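Local coordinates for hydrogenase expression/formation protein HypE (Desulfovibrio vulgaris subsp. vulgaris, PDB 2Z1U), which binds ATP and magnesium and acts in the maturation of hydrogenases, probably in preparing the cyanide ligands of their metal centre, at residues E211-I215 with L278-R282. Numbering follows the deposited sequence.
Sequences EVGDI and LPEER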
ATOM      1  N   GLU A 211      -1.150 -10.742 -28.508  1.00 51.13           N
ATOM      2  CA  GLU A 211      -1.294 -10.737 -29.964  1.00 52.62           C
ATOM      3  C   GLU A 211       0.010 -10.534 -30.728  1.00 52.14           C
ATOM      4  O   GLU A 211       0.205 -11.127 -31.777  1.00 52.45           O
ATOM      5  CB  GLU A 211      -2.395  -9.769 -30.414  1.00 52.10           C
ATOM      6  CG  GLU A 211      -3.762 -10.167 -29.834  1.00 55.45           C
ATOM      7  CD  GLU A 211      -4.932  -9.399 -30.413  1.00 55.27           C
ATOM      8  OE1 GLU A 211      -5.711  -8.839 -29.614  1.00 59.47           O
ATOM      9  OE2 GLU A 211      -5.073  -9.356 -31.652  1.00 61.22           O
ATOM     10  N   VAL A 212       0.903  -9.707 -30.192  1.00 52.29           N
ATOM     11  CA  VAL A 212       2.210  -9.491 -30.824  1.00 52.52           C
ATOM     12  C   VAL A 212       3.182 -10.575 -30.336  1.00 52.54           C
ATOM     13  O   VAL A 212       3.792 -11.280 -31.157  1.00 52.50           O
ATOM     14  CB  VAL A 212       2.742  -8.055 -30.578  1.00 52.33           C
ATOM     15  CG1 VAL A 212       4.145  -7.875 -31.163  1.00 52.73           C
ATOM     16  CG2 VAL A 212       1.767  -7.034 -31.164  1.00 51.87           C
ATOM     17  N   GLY A 213       3.283 -10.711 -29.012  1.00 52.22           N
ATOM     18  CA  GLY A 213       4.077 -11.762 -28.364  1.00 52.11           C
ATOM     19  C   GLY A 213       5.585 -11.541 -28.339  1.00 52.03           C
ATOM     20  O   GLY A 213       6.110 -10.671 -29.040  1.00 51.27           O
ATOM     21  N   ASP A 214       6.270 -12.337 -27.514  1.00 51.99           N
ATOM     22  CA  ASP A 214       7.732 -12.287 -27.351  1.00 52.50           C
ATOM     23  C   ASP A 214       8.211 -10.915 -26.873  1.00 52.05           C
ATOM     24  O   ASP A 214       9.260 -10.424 -27.279  1.00 52.11           O
ATOM     25  CB  ASP A 214       8.462 -12.745 -28.636  1.00 53.01           C
ATOM     26  CG  ASP A 214       9.851 -13.343 -28.357  1.00 54.93           C
ATOM     27  OD1 ASP A 214      10.196 -13.585 -27.174  1.00 58.62           O
ATOM     28  OD2 ASP A 214      10.602 -13.574 -29.328  1.00 56.96           O
ATOM     29  N   ILE A 215       7.434 -10.299 -25.985  1.00 52.04           N
ATOM     30  CA  ILE A 215       7.824  -9.027 -25.383  1.00 51.43           C
ATOM     31  C   ILE A 215       8.926  -9.280 -24.352  1.00 51.35           C
ATOM     32  O   ILE A 215       8.729 -10.051 -23.397  1.00 51.55           O
ATOM     33  CB  ILE A 215       6.616  -8.308 -24.700  1.00 51.35           C
ATOM     34  CG1 ILE A 215       5.420  -8.173 -25.664  1.00 50.76           C
ATOM     35  CG2 ILE A 215       7.054  -6.949 -24.139  1.00 50.95           C
ATOM     36  CD1 ILE A 215       5.712  -7.438 -27.003  1.00 50.78           C
ATOM     37  N   LEU A 278      11.704  -5.601 -27.486  1.00 50.69           N
ATOM     38  CA  LEU A 278      11.330  -6.877 -28.102  1.00 51.09           C
ATOM     39  C   LEU A 278      12.163  -7.147 -29.378  1.00 51.75           C
ATOM     40  O   LEU A 278      12.673  -6.204 -29.993  1.00 51.80           O
ATOM     41  CB  LEU A 278       9.825  -6.873 -28.434  1.00 51.35           C
ATOM     42  CG  LEU A 278       9.285  -6.267 -29.748  1.00 50.94           C
ATOM     43  CD1 LEU A 278       7.809  -6.547 -29.809  1.00 48.22           C
ATOM     44  CD2 LEU A 278       9.551  -4.768 -29.882  1.00 50.57           C
ATOM     45  N   PRO A 279      12.277  -8.425 -29.808  1.00 52.29           N
ATOM     46  CA  PRO A 279      13.026  -8.728 -31.035  1.00 52.56           C
ATOM     47  C   PRO A 279      12.580  -7.910 -32.245  1.00 53.37           C
ATOM     48  O   PRO A 279      11.406  -7.542 -32.369  1.00 52.99           O
ATOM     49  CB  PRO A 279      12.715 -10.205 -31.288  1.00 52.72           C
ATOM     50  CG  PRO A 279      12.411 -10.753 -29.953  1.00 52.13           C
ATOM     51  CD  PRO A 279      11.723  -9.648 -29.198  1.00 52.25           C
ATOM     52  N   GLU A 280      13.530  -7.664 -33.144  1.00 54.29           N
ATOM     53  CA  GLU A 280      13.318  -6.849 -34.332  1.00 55.76           C
ATOM     54  C   GLU A 280      12.113  -7.266 -35.183  1.00 55.96           C
ATOM     55  O   GLU A 280      11.381  -6.400 -35.661  1.00 56.18           O
ATOM     56  CB  GLU A 280      14.611  -6.805 -35.171  1.00 55.83           C
ATOM     57  CG  GLU A 280      14.575  -5.926 -36.423  1.00 59.17           C
ATOM     58  CD  GLU A 280      14.008  -4.531 -36.185  1.00 62.86           C
ATOM     59  OE1 GLU A 280      13.167  -4.084 -37.006  1.00 64.62           O
ATOM     60  OE2 GLU A 280      14.400  -3.886 -35.189  1.00 64.34           O
ATOM     61  N   GLU A 281      11.884  -8.569 -35.353  1.00 56.40           N
ATOM     62  CA  GLU A 281      10.838  -9.022 -36.292  1.00 57.09           C
ATOM     63  C   GLU A 281       9.402  -8.819 -35.786  1.00 56.72           C
ATOM     64  O   GLU A 281       8.439  -8.929 -36.551  1.00 56.61           O
ATOM     65  CB  GLU A 281      11.087 -10.462 -36.798  1.00 57.62           C
ATOM     66  CG  GLU A 281      10.504 -11.593 -35.940  1.00 59.63           C
ATOM     67  CD  GLU A 281      11.433 -12.045 -34.826  1.00 62.92           C
ATOM     68  OE1 GLU A 281      12.514 -11.430 -34.637  1.00 64.77           O
ATOM     69  OE2 GLU A 281      11.079 -13.025 -34.136  1.00 63.73           O
ATOM     70  N   ARG A 282       9.274  -8.499 -34.499  1.00 56.50           N
ATOM     71  CA  ARG A 282       7.991  -8.157 -33.898  1.00 56.06           C
ATOM     72  C   ARG A 282       7.806  -6.652 -33.704  1.00 55.54           C
ATOM     73  O   ARG A 282       6.725  -6.213 -33.302  1.00 55.12           O
ATOM     74  CB  ARG A 282       7.834  -8.866 -32.553  1.00 56.22           C
ATOM     75  CG  ARG A 282       7.049 -10.164 -32.607  1.00 57.82           C
ATOM     76  CD  ARG A 282       7.946 -11.391 -32.601  1.00 60.42           C
ATOM     77  NE  ARG A 282       7.457 -12.381 -31.645  1.00 61.65           N
ATOM     78  CZ  ARG A 282       6.610 -13.364 -31.932  1.00 62.83           C
ATOM     79  NH1 ARG A 282       6.144 -13.515 -33.167  1.00 63.51           N
ATOM     80  NH2 ARG A 282       6.227 -14.200 -30.978  1.00 62.59           N
TER
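R282 lays its guanidinium group across the end of helix 202-212, with one face over the carbonyl oxygen of V212. This is packing between the C-terminal end of one helix and the start of another, helix 280-291, in the C-terminal domain of the AIR synthase (PurM) type. The two segments also lead into and out of neighbouring antiparallel strands, 217-219 and 275-278. V212 O sits 3.6 Å from R282 CZ, above the centre of the guanidinium plane. It therefore meets the face of the cation, not an N-H, and the attraction is probably electrostatic. The R282 chain bends at chi2 (101°) and again at chi3, which folds its end along the turn at G213. There the backbone leaves the helix with positive phi.

D214 comes to the edge of the same group. Its CB lies near the guanidinium plane, 3.2 Å from R282 NE. Its carboxylate is turned 74° to that plane, and OD2 stays 4.1 Å from R282 NE. No N-H points at this oxygen, so the opposite charges are near but form no salt bridge. A chi1 of -153° swings the D214 carboxylate clear of its own backbone N and sets it beside the P279 ring. OD2 lies 3.4 Å from P279 CG.

Next to the turn, L278 makes the apolar part of the contact. Its CD1 meets the tips of both I215 and V212, the latter through CG1 at 4.1 Å. V212 and L278 also touch A286, which ties this patch to helix 280-291. Within 278-282, R282 N donates to P279 O. The apolar approach is closest between the I215 and L278 methyls, CD1 to CD1, at 3.6 Å.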